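Local coordinates for beta-glucosidase (Chaetomella raphigera, PDB 6JXG), which probably hydrolyses terminal, non-reducing beta-D-glucosyl residues with release of beta-D-glucose, as a secreted family 3 glycoside hydrolase of cellulose degradation, at residues F582-L587 / L695-S700; A589-T594 / I612-T617; A618-S623 / G664-N669; T625-E630 / S657-K662. One frame throughout, in Å; residues are numbered along the deposited sequence.

Contact 1: residues F582-L587 / L695-S700; sequences FQYSQL and LYVGAS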
loop_
_atom_site.group_PDB
_atom_site.type_symbol
_atom_site.label_atom_id
_atom_site.label_comp_id
_atom_site.label_asym_id
_atom_site.label_seq_id
_atom_site.Cartn_x
_atom_site.Cartn_y
_atom_site.Cartn_z
ATOM N N PHE A 582 12.923 14.820 20.006
ATOM C CA PHE A 582 11.868 14.471 20.914
ATOM C C PHE A 582 12.397 13.592 22.060
ATOM O O PHE A 582 13.326 12.784 21.905
ATOM C CB PHE A 582 10.816 13.696 20.131
ATOM C CG PHE A 582 10.244 14.464 19.019
ATOM C CD1 PHE A 582 9.158 15.290 19.229
ATOM C CD2 PHE A 582 10.770 14.354 17.749
ATOM C CE1 PHE A 582 8.610 16.021 18.159
ATOM C CE2 PHE A 582 10.252 15.078 16.699
ATOM C CZ PHE A 582 9.164 15.900 16.907
ATOM N N GLN A 583 11.792 13.784 23.214
ATOM C CA GLN A 583 12.084 13.007 24.403
ATOM C C GLN A 583 10.844 12.311 24.903
ATOM O O GLN A 583 9.759 12.855 24.814
ATOM C CB GLN A 583 12.650 13.886 25.494
ATOM C CG GLN A 583 14.069 14.336 25.157
ATOM C CD GLN A 583 14.526 15.450 26.067
ATOM O OE1 GLN A 583 13.741 15.991 26.842
ATOM N NE2 GLN A 583 15.784 15.830 25.940
ATOM N N TYR A 584 11.013 11.097 25.396
ATOM C CA TYR A 584 9.871 10.281 25.748
ATOM C C TYR A 584 9.926 9.994 27.250
ATOM O O TYR A 584 11.003 9.763 27.774
ATOM C CB TYR A 584 9.982 8.968 25.040
ATOM C CG TYR A 584 9.673 8.918 23.576
ATOM C CD1 TYR A 584 8.672 8.059 23.092
ATOM C CD2 TYR A 584 10.450 9.608 22.665
ATOM C CE1 TYR A 584 8.429 7.918 21.735
ATOM C CE2 TYR A 584 10.149 9.537 21.311
ATOM C CZ TYR A 584 9.174 8.667 20.861
ATOM O OH TYR A 584 8.857 8.613 19.542
ATOM N N SER A 585 8.801 9.977 27.921
ATOM C CA SER A 585 8.762 9.601 29.307
ATOM C C SER A 585 7.365 9.105 29.682
ATOM O O SER A 585 6.457 9.032 28.849
ATOM C CB SER A 585 9.156 10.775 30.191
ATOM O OG SER A 585 8.239 11.818 30.044
ATOM N N GLN A 586 7.211 8.797 30.960
ATOM C CA GLN A 586 5.905 8.505 31.553
ATOM C C GLN A 586 5.129 7.373 30.881
ATOM O O GLN A 586 4.006 7.545 30.428
ATOM C CB GLN A 586 5.098 9.801 31.615
ATOM C CG GLN A 586 5.685 10.762 32.657
ATOM C CD GLN A 586 4.773 11.926 32.975
ATOM O OE1 GLN A 586 3.542 11.753 33.141
ATOM N NE2 GLN A 586 5.348 13.114 33.073
ATOM N N LEU A 587 5.719 6.193 30.798
ATOM C CA LEU A 587 5.021 5.106 30.168
ATOM C C LEU A 587 3.927 4.640 31.105
ATOM O O LEU A 587 4.178 4.483 32.270
ATOM C CB LEU A 587 5.968 3.960 30.042
ATOM C CG LEU A 587 5.955 2.893 28.991
ATOM C CD1 LEU A 587 6.267 1.563 29.570
ATOM C CD2 LEU A 587 4.825 2.827 28.045
ATOM N N LEU A 695 6.762 -4.515 26.442
ATOM C CA LEU A 695 6.335 -3.306 25.743
ATOM C C LEU A 695 7.555 -2.406 25.488
ATOM O O LEU A 695 8.270 -2.122 26.419
ATOM C CB LEU A 695 5.433 -2.552 26.662
ATOM C CG LEU A 695 4.223 -3.329 27.188
ATOM C CD1 LEU A 695 3.341 -2.518 28.116
ATOM C CD2 LEU A 695 3.437 -3.845 26.011
ATOM N N TYR A 696 7.782 -1.991 24.233
ATOM C CA TYR A 696 8.903 -1.178 23.833
ATOM C C TYR A 696 8.345 0.019 23.143
ATOM O O TYR A 696 7.665 -0.164 22.134
ATOM C CB TYR A 696 9.892 -1.909 22.938
ATOM C CG TYR A 696 10.358 -3.168 23.539
ATOM C CD1 TYR A 696 11.166 -3.165 24.694
ATOM C CD2 TYR A 696 10.017 -4.377 23.003
ATOM C CE1 TYR A 696 11.613 -4.335 25.248
ATOM C CE2 TYR A 696 10.452 -5.564 23.588
ATOM C CZ TYR A 696 11.256 -5.521 24.681
ATOM O OH TYR A 696 11.668 -6.676 25.245
ATOM N N VAL A 697 8.505 1.218 23.723
ATOM C CA VAL A 697 7.976 2.422 23.083
ATOM C C VAL A 697 9.142 3.282 22.649
ATOM O O VAL A 697 10.070 3.534 23.440
ATOM C CB VAL A 697 6.977 3.185 23.967
ATOM C CG1 VAL A 697 6.608 4.552 23.342
ATOM C CG2 VAL A 697 5.776 2.328 24.236
ATOM N N GLY A 698 9.119 3.732 21.385
ATOM C CA GLY A 698 10.145 4.637 20.933
ATOM C C GLY A 698 9.938 5.264 19.560
ATOM O O GLY A 698 8.824 5.299 19.060
ATOM N N ALA A 699 11.034 5.784 19.007
ATOM C CA ALA A 699 11.033 6.524 17.788
ATOM C C ALA A 699 11.256 5.658 16.527
ATOM O O ALA A 699 11.126 6.175 15.425
ATOM C CB ALA A 699 12.099 7.601 17.910
ATOM N N SER A 700 11.527 4.369 16.687
ATOM C CA SER A 700 11.815 3.451 15.602
ATOM C C SER A 700 11.811 2.037 16.180
ATOM O O SER A 700 11.664 1.877 17.386
ATOM C CB SER A 700 13.153 3.741 14.872
ATOM O OG SER A 700 14.204 3.081 15.488
#

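Contact 2: residues A589-T594 / I612-T617; sequences AKYSDT and IVATVT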
loop_
_atom_site.group_PDB
_atom_site.type_symbol
_atom_site.label_atom_id
_atom_site.label_comp_id
_atom_site.label_asym_id
_atom_site.label_seq_id
_atom_site.Cartn_x
_atom_site.Cartn_y
_atom_site.Cartn_z
ATOM N N ALA A 589 0.743 1.384 31.175
ATOM C CA ALA A 589 0.244 0.207 30.522
ATOM C C ALA A 589 -0.816 -0.337 31.422
ATOM O O ALA A 589 -0.589 -0.396 32.629
ATOM C CB ALA A 589 1.340 -0.834 30.349
ATOM N N LYS A 590 -2.003 -0.622 30.886
ATOM C CA LYS A 590 -3.121 -1.067 31.724
ATOM C C LYS A 590 -3.964 -2.054 30.936
ATOM O O LYS A 590 -4.346 -1.797 29.817
ATOM C CB LYS A 590 -3.972 0.121 32.152
ATOM C CG LYS A 590 -5.339 -0.257 32.724
ATOM C CD LYS A 590 -6.113 0.977 33.226
ATOM C CE LYS A 590 -5.940 1.119 34.739
ATOM N NZ LYS A 590 -7.124 1.728 35.408
ATOM N N TYR A 591 -4.216 -3.210 31.512
ATOM C CA TYR A 591 -5.166 -4.128 30.926
ATOM C C TYR A 591 -6.575 -3.560 31.293
ATOM O O TYR A 591 -6.921 -3.451 32.444
ATOM C CB TYR A 591 -4.832 -5.499 31.509
ATOM C CG TYR A 591 -4.566 -6.600 30.516
ATOM C CD1 TYR A 591 -3.395 -7.373 30.524
ATOM C CD2 TYR A 591 -5.530 -6.918 29.618
ATOM C CE1 TYR A 591 -3.189 -8.404 29.578
ATOM C CE2 TYR A 591 -5.371 -7.943 28.701
ATOM C CZ TYR A 591 -4.222 -8.688 28.651
ATOM O OH TYR A 591 -4.256 -9.754 27.671
ATOM N N SER A 592 -7.378 -3.141 30.337
ATOM C CA SER A 592 -8.660 -2.635 30.655
ATOM C C SER A 592 -9.739 -3.741 30.564
ATOM O O SER A 592 -10.821 -3.571 31.076
ATOM C CB SER A 592 -8.978 -1.454 29.769
ATOM O OG SER A 592 -8.814 -1.802 28.405
ATOM N N ASP A 593 -9.430 -4.882 29.970
ATOM C CA ASP A 593 -10.387 -6.005 29.824
ATOM C C ASP A 593 -9.605 -7.290 29.945
ATOM O O ASP A 593 -8.979 -7.760 28.965
ATOM C CB ASP A 593 -11.174 -6.013 28.448
ATOM C CG ASP A 593 -12.095 -7.252 28.284
ATOM O OD1 ASP A 593 -12.598 -7.583 27.164
ATOM O OD2 ASP A 593 -12.326 -7.922 29.309
ATOM N N THR A 594 -9.649 -7.894 31.138
ATOM C CA THR A 594 -8.981 -9.191 31.392
ATOM C C THR A 594 -9.886 -10.431 31.116
ATOM O O THR A 594 -9.454 -11.572 31.264
ATOM C CB THR A 594 -8.409 -9.229 32.842
ATOM O OG1 THR A 594 -9.404 -8.802 33.776
ATOM C CG2 THR A 594 -7.219 -8.208 32.954
ATOM N N ILE A 612 -10.824 -4.008 22.291
ATOM C CA ILE A 612 -9.703 -3.349 22.893
ATOM C C ILE A 612 -9.522 -3.913 24.310
ATOM O O ILE A 612 -10.441 -3.863 25.101
ATOM C CB ILE A 612 -9.917 -1.870 22.906
ATOM C CG1 ILE A 612 -10.009 -1.338 21.464
ATOM C CG2 ILE A 612 -8.805 -1.187 23.697
ATOM C CD1 ILE A 612 -8.701 -1.486 20.705
ATOM N N VAL A 613 -8.397 -4.547 24.587
ATOM C CA VAL A 613 -8.155 -5.171 25.903
ATOM C C VAL A 613 -7.159 -4.401 26.753
ATOM O O VAL A 613 -7.096 -4.611 27.953
ATOM C CB VAL A 613 -7.763 -6.656 25.786
ATOM C CG1 VAL A 613 -8.920 -7.426 25.112
ATOM C CG2 VAL A 613 -6.510 -6.868 24.970
ATOM N N ALA A 614 -6.377 -3.495 26.162
ATOM C CA ALA A 614 -5.334 -2.802 26.927
ATOM C C ALA A 614 -4.962 -1.516 26.251
ATOM O O ALA A 614 -5.199 -1.333 25.068
ATOM C CB ALA A 614 -4.091 -3.677 27.024
ATOM N N THR A 615 -4.394 -0.586 27.015
ATOM C CA THR A 615 -3.979 0.660 26.457
ATOM C C THR A 615 -2.634 1.041 27.072
ATOM O O THR A 615 -2.428 0.853 28.274
ATOM C CB THR A 615 -4.987 1.748 26.835
ATOM O OG1 THR A 615 -6.194 1.503 26.148
ATOM C CG2 THR A 615 -4.533 3.110 26.378
ATOM N N VAL A 616 -1.750 1.580 26.227
ATOM C CA VAL A 616 -0.421 2.016 26.624
ATOM C C VAL A 616 -0.328 3.512 26.287
ATOM O O VAL A 616 -0.887 3.946 25.217
ATOM C CB VAL A 616 0.643 1.212 25.837
ATOM C CG1 VAL A 616 2.043 1.778 25.993
ATOM C CG2 VAL A 616 0.556 -0.264 26.183
ATOM N N THR A 617 0.307 4.321 27.178
ATOM C CA THR A 617 0.540 5.683 26.860
ATOM C C THR A 617 1.944 6.108 27.157
ATOM O O THR A 617 2.684 5.419 27.858
ATOM C CB THR A 617 -0.429 6.690 27.516
ATOM O OG1 THR A 617 -0.114 6.854 28.900
ATOM C CG2 THR A 617 -1.895 6.200 27.354
HETATM O O HOH W 1 -12.806 -5.380 25.659
#

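Contact 3: residues A618-S623 / G664-N669; sequences AKVTNS and GTVTFN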
loop_
_atom_site.group_PDB
_atom_site.type_symbol
_atom_site.label_atom_id
_atom_site.label_comp_id
_atom_site.label_asym_id
_atom_site.label_seq_id
_atom_site.Cartn_x
_atom_site.Cartn_y
_atom_site.Cartn_z
ATOM N N ALA A 618 2.287 7.267 26.615
ATOM C CA ALA A 618 3.571 7.893 26.942
ATOM C C ALA A 618 3.480 9.362 26.704
ATOM O O ALA A 618 2.564 9.860 25.992
ATOM C CB ALA A 618 4.732 7.272 26.143
ATOM N N LYS A 619 4.416 10.080 27.320
ATOM C CA LYS A 619 4.532 11.503 27.095
ATOM C C LYS A 619 5.686 11.784 26.151
ATOM O O LYS A 619 6.803 11.254 26.355
ATOM C CB LYS A 619 4.794 12.267 28.407
ATOM C CG LYS A 619 5.071 13.747 28.168
ATOM C CD LYS A 619 4.777 14.509 29.450
ATOM C CE LYS A 619 5.896 14.508 30.448
ATOM N NZ LYS A 619 7.006 15.187 29.770
ATOM N N VAL A 620 5.430 12.642 25.136
ATOM C CA VAL A 620 6.466 12.975 24.171
ATOM C C VAL A 620 6.614 14.495 24.228
ATOM O O VAL A 620 5.596 15.249 24.353
ATOM C CB VAL A 620 6.019 12.626 22.742
ATOM C CG1 VAL A 620 7.054 13.058 21.737
ATOM C CG2 VAL A 620 5.773 11.126 22.635
ATOM N N THR A 621 7.877 14.929 24.194
ATOM C CA THR A 621 8.245 16.321 24.372
ATOM C C THR A 621 9.135 16.697 23.247
ATOM O O THR A 621 10.083 15.966 22.963
ATOM C CB THR A 621 9.061 16.486 25.662
ATOM O OG1 THR A 621 8.195 16.191 26.791
ATOM C CG2 THR A 621 9.528 17.895 25.800
ATOM N N ASN A 622 8.838 17.825 22.623
ATOM C CA ASN A 622 9.723 18.424 21.630
ATOM C C ASN A 622 10.818 19.151 22.390
ATOM O O ASN A 622 10.554 20.180 23.011
ATOM C CB ASN A 622 8.961 19.411 20.740
ATOM C CG ASN A 622 9.820 20.065 19.675
ATOM O OD1 ASN A 622 11.035 20.094 19.767
ATOM N ND2 ASN A 622 9.158 20.576 18.612
ATOM N N SER A 623 12.037 18.611 22.295
ATOM C CA SER A 623 13.182 19.069 23.075
ATOM C C SER A 623 14.042 19.999 22.220
ATOM O O SER A 623 15.086 20.454 22.671
ATOM C CB SER A 623 13.972 17.849 23.585
ATOM O OG SER A 623 14.305 17.005 22.518
ATOM N N GLY A 664 3.050 16.325 24.866
ATOM C CA GLY A 664 1.710 15.726 24.651
ATOM C C GLY A 664 1.706 14.259 24.978
ATOM O O GLY A 664 2.745 13.666 25.204
ATOM N N THR A 665 0.523 13.673 25.003
ATOM C CA THR A 665 0.392 12.246 25.227
ATOM C C THR A 665 0.122 11.445 23.945
ATOM O O THR A 665 -0.685 11.853 23.127
ATOM C CB THR A 665 -0.708 12.008 26.205
ATOM O OG1 THR A 665 -0.323 12.603 27.477
ATOM C CG2 THR A 665 -0.927 10.537 26.397
ATOM N N VAL A 666 0.840 10.355 23.771
ATOM C CA VAL A 666 0.559 9.353 22.723
ATOM C C VAL A 666 -0.121 8.174 23.331
ATOM O O VAL A 666 0.137 7.840 24.440
ATOM C CB VAL A 666 1.823 8.974 21.894
ATOM C CG1 VAL A 666 2.268 10.200 21.177
ATOM C CG2 VAL A 666 2.919 8.410 22.748
ATOM N N THR A 667 -1.008 7.553 22.564
ATOM C CA THR A 667 -1.882 6.498 23.066
ATOM C C THR A 667 -1.909 5.367 22.098
ATOM O O THR A 667 -2.052 5.606 20.877
ATOM C CB THR A 667 -3.284 7.079 23.267
ATOM O OG1 THR A 667 -3.195 8.018 24.348
ATOM C CG2 THR A 667 -4.278 6.034 23.566
ATOM N N PHE A 668 -1.735 4.152 22.613
ATOM C CA PHE A 668 -1.791 2.961 21.780
ATOM C C PHE A 668 -2.866 2.047 22.350
ATOM O O PHE A 668 -2.657 1.520 23.421
ATOM C CB PHE A 668 -0.432 2.195 21.750
ATOM C CG PHE A 668 0.759 3.100 21.558
ATOM C CD1 PHE A 668 0.979 3.730 20.309
ATOM C CD2 PHE A 668 1.583 3.425 22.615
ATOM C CE1 PHE A 668 2.102 4.549 20.091
ATOM C CE2 PHE A 668 2.670 4.329 22.417
ATOM C CZ PHE A 668 2.942 4.871 21.142
ATOM N N ASN A 669 -3.963 1.838 21.611
ATOM C CA ASN A 669 -5.005 0.868 22.011
ATOM C C ASN A 669 -4.792 -0.500 21.375
ATOM O O ASN A 669 -4.641 -0.620 20.135
ATOM C CB ASN A 669 -6.365 1.448 21.652
ATOM C CG ASN A 669 -6.654 2.721 22.394
ATOM O OD1 ASN A 669 -6.531 2.775 23.634
ATOM N ND2 ASN A 669 -7.002 3.771 21.659
#

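Contact 4: residues T625-E630 / S657-K662; sequences TVSGAE and SLKPGK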
loop_
_atom_site.group_PDB
_atom_site.type_symbol
_atom_site.label_atom_id
_atom_site.label_comp_id
_atom_site.label_asym_id
_atom_site.label_seq_id
_atom_site.Cartn_x
_atom_site.Cartn_y
_atom_site.Cartn_z
ATOM N N THR A 625 14.216 23.199 18.886
ATOM C CA THR A 625 13.950 24.660 18.764
ATOM C C THR A 625 13.023 24.990 17.638
ATOM O O THR A 625 12.731 26.179 17.401
ATOM C CB THR A 625 15.284 25.420 18.488
ATOM O OG1 THR A 625 15.825 24.945 17.269
ATOM C CG2 THR A 625 16.293 25.169 19.562
ATOM N N VAL A 626 12.531 23.966 16.929
ATOM C CA VAL A 626 11.514 24.156 15.912
ATOM C C VAL A 626 10.392 23.124 16.065
ATOM O O VAL A 626 10.556 22.071 16.743
ATOM C CB VAL A 626 12.141 24.155 14.474
ATOM C CG1 VAL A 626 13.372 25.089 14.433
ATOM C CG2 VAL A 626 12.567 22.760 14.062
ATOM N N SER A 627 9.269 23.423 15.433
ATOM C CA SER A 627 8.100 22.586 15.503
ATOM C C SER A 627 8.326 21.334 14.723
ATOM O O SER A 627 9.103 21.310 13.768
ATOM C CB SER A 627 6.908 23.304 14.891
ATOM O OG SER A 627 6.481 24.332 15.757
ATOM N N GLY A 628 7.657 20.272 15.131
ATOM C CA GLY A 628 7.775 19.009 14.396
ATOM C C GLY A 628 6.773 18.012 14.859
ATOM O O GLY A 628 6.316 18.117 15.989
ATOM N N ALA A 629 6.497 16.995 14.032
ATOM C CA ALA A 629 5.684 15.859 14.457
ATOM C C ALA A 629 6.520 14.630 14.609
ATOM O O ALA A 629 7.451 14.388 13.807
ATOM C CB ALA A 629 4.589 15.589 13.467
ATOM N N GLU A 630 6.240 13.891 15.654
ATOM C CA GLU A 630 6.918 12.619 15.924
ATOM C C GLU A 630 5.948 11.452 15.801
ATOM O O GLU A 630 4.797 11.536 16.250
ATOM C CB GLU A 630 7.507 12.670 17.333
ATOM C CG GLU A 630 7.994 11.346 17.893
ATOM C CD GLU A 630 9.264 10.838 17.246
ATOM O OE1 GLU A 630 10.110 10.214 17.973
ATOM O OE2 GLU A 630 9.391 11.013 16.021
ATOM N N SER A 657 1.996 16.174 16.850
ATOM C CA SER A 657 2.591 17.411 16.402
ATOM C C SER A 657 2.836 18.325 17.603
ATOM O O SER A 657 1.961 18.505 18.409
ATOM C CB SER A 657 1.683 18.032 15.328
ATOM O OG SER A 657 2.256 19.275 15.103
ATOM N N LEU A 658 4.063 18.833 17.754
ATOM C CA LEU A 658 4.458 19.613 18.928
ATOM C C LEU A 658 5.297 20.840 18.606
ATOM O O LEU A 658 6.258 20.764 17.763
ATOM C CB LEU A 658 5.255 18.765 19.892
ATOM C CG LEU A 658 4.484 17.579 20.501
ATOM C CD1 LEU A 658 5.488 16.676 21.214
ATOM C CD2 LEU A 658 3.384 18.089 21.464
ATOM N N LYS A 659 4.931 21.968 19.231
ATOM C CA LYS A 659 5.720 23.184 19.113
ATOM C C LYS A 659 6.957 23.041 20.004
ATOM O O LYS A 659 7.009 22.223 20.924
ATOM C CB LYS A 659 4.891 24.397 19.525
ATOM C CG LYS A 659 3.884 24.818 18.471
ATOM C CD LYS A 659 2.789 25.670 19.075
ATOM C CE LYS A 659 2.294 26.700 18.086
ATOM N NZ LYS A 659 1.311 27.579 18.773
ATOM N N PRO A 660 7.981 23.853 19.749
ATOM C CA PRO A 660 9.235 23.717 20.501
ATOM C C PRO A 660 9.026 23.770 22.006
ATOM O O PRO A 660 8.319 24.626 22.471
ATOM C CB PRO A 660 10.050 24.922 20.037
ATOM C CG PRO A 660 9.415 25.424 18.788
ATOM C CD PRO A 660 8.021 24.869 18.681
ATOM N N GLY A 661 9.602 22.837 22.759
ATOM C CA GLY A 661 9.440 22.770 24.194
ATOM C C GLY A 661 8.085 22.226 24.690
ATOM O O GLY A 661 7.903 22.029 25.887
ATOM N N LYS A 662 7.164 21.899 23.791
ATOM C CA LYS A 662 5.851 21.397 24.228
ATOM C C LYS A 662 5.768 19.857 24.301
ATOM O O LYS A 662 6.536 19.107 23.679
ATOM C CB LYS A 662 4.704 21.911 23.369
ATOM C CG LYS A 662 4.803 23.357 22.962
ATOM C CD LYS A 662 4.471 24.275 24.104
ATOM C CE LYS A 662 4.435 25.723 23.640
ATOM N NZ LYS A 662 4.795 26.552 24.798
#

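Contact 1: residues F582-L587 / L695-S700
The strand at 582-587 packs face to face against the strand at 695-698 with their axes 8.4 Å apart and their directions 147° apart, and no hydrogen bond joins them. This is the sheet-on-sheet packing of a beta sandwich in the fibronectin type III-like domain: 582-587 belongs to a three-stranded sheet, 695-698 to the four-stranded sheet packed against it. Y584 does most of the spanning. Its CG stands anti to its own carbonyl carbon (chi1 -75°), which carries the ring toward the other strand. Along one edge the ring meets a methyl, Y584 CD1 lying 4.1 Å from V697 CG1. Farther out it meets the next peptide obliquely, with Y584 CE1 3.7 Å from G698 C. Y584 OH passes 3.8 Å from A699 CB and finds its hydrogen-bond partner in the carboxylate of E630, on strand 628-637, so this buried polar end is satisfied. A phenylalanine here would lack the hydroxyl, and the interior would probably lose its tie to E630. V697 serves two neighbours at once: its CG1, anti to the backbone N, goes to the tyrosine, while its other methyl goes to L587. That second leg is a single oblique methyl contact, L587 CD2 to V697 CG2 at 4.0 Å.

Contact 2: residues A589-T594 / I612-T617
I612 opens the walk with its carbonyl: a water donates to I612 O at 2.9 Å and also to D593 OD1, stitching the start of this strand to the turn after 589-591. D593 OD2 is hydrogen-bonded to S595 OG. V613 breaks the regular ladder. With A614 it forms a classic beta bulge opposite L670 of strand 663-671, and its carbonyl becomes a shared acceptor. S592 N reaches V613 O at 2.8 Å and D593 N reaches it at 3.1 Å, both from above the carbonyl plane, with a weak bond from S592 OG. V613 lies alongside Y591, its CB being 4.0 Å from Y591 CE2. A614 tucks its CB 3.4 Å from K590 O, on the same face as the tyrosine. From T615 onward the pairing is regular and antiparallel: T615 N gives to K590 O at 3.1 Å, K590 N gives back to T615 O at 3.0 Å, and both bonds lie in their carbonyl planes. V616 closes the contact through CG2, 4.3 Å from A589 CB. Plain ladder gives way to one gripped carbonyl, and two adjacent N-H groups sharing V613 O imply that the chain leaving the strand at S592-D593 is tied down where pairing stops.

Contact 3: residues A618-S623 / G664-N669
Strands 618-622 and 664-669 run antiparallel with axes 4.7 Å apart and a 136° angle between their directions, a strongly twisted pairing. Two hydrogen-bonded pairs, A618 with V666 and V620 with G664, supply four backbone bonds. The V620 pair is the tighter, with G664 N to V620 O at 2.8 Å and V620 N to G664 O at 2.9 Å, both donors nearly along the C=O axis. On the face carrying A618, V620 and V666, the valines cross at about a right angle. V620 CG2 approaches both branches of V666 and stands 3.9 Å from V666 CG1. V666 CG2, in the crowded position between N and carbonyl carbon, also reaches A618 CB at 4.0 Å. The opposite face is more polar and more open: K619 lays its CG 3.8 Å from G664 O, and T665 brings its CG2 3.6 Å from A618 O. V666 touches A632 and I656 of the other sheet, while V620 touches L658. An apolar face turned to the second sheet and a more polar face turned outward is what a sheet packed in a beta sandwich shows, here the immunoglobulin-like sandwich of the fibronectin type III-like domain.

Contact 4: residues T625-E630 / S657-K662
The firm part of this contact is a short antiparallel ladder at the base of the hairpin of strands 628-637 and 649-658. G628 N gives to L658 O and L658 N returns to G628 O, each at 3.0 Å and each nearly straight at 165°. The first donor lies in the carbonyl plane, the second above it. One pair along, the non-hydrogen-bonded couple comes close, A629 CA to S657 CA at 4.0 Å. L658 O also accepts from the side-chain amide of N622, on the opposing sheet. Toward T625 and K662 the character changes: no backbone bond crosses, the residues are mostly exposed, and what remains is van der Waals contact around one ring. P660 faces the other segment, with CG 3.7 Å from T625 O and CD 3.3 Å from S627 OG, while K659 brings CG within 3.8 Å of S627 OG. The proline is the second residue of a type II turn from K659 to K662, closed by K662 N to K659 O at 2.9 Å, with G661 at positive phi. An alanine in place of this proline would lack CG and CD, and losing the ring's restraint on phi as well would probably loosen the packing on T625 to S627 and slacken the turn. Chemically, paired amides hold the hairpin base, while at the solvent side ring shape and turn geometry do the work.

All four contacts lie in one beta sandwich. Contacts 2 and 3 use successive halves of strand 612-622 and build the three-stranded sheet; contact 4 sits in the four-stranded sheet; contact 1 joins the two. Contacts 1 and 3 are closest, their centres about 8 Å apart, joined by S585 O to K619 N at 2.8 Å. Contact 1 reaches contact 4 through packing of F582 CE1 on E630 CB at 3.6 Å, and contact 3 reaches it through N622 N and K662 O at 2.8 Å. Contacts 2 and 4, about 28 Å apart between centres, do not touch. The V626 side chain is about 14 Å from a mannose, a surface glycan rather than substrate.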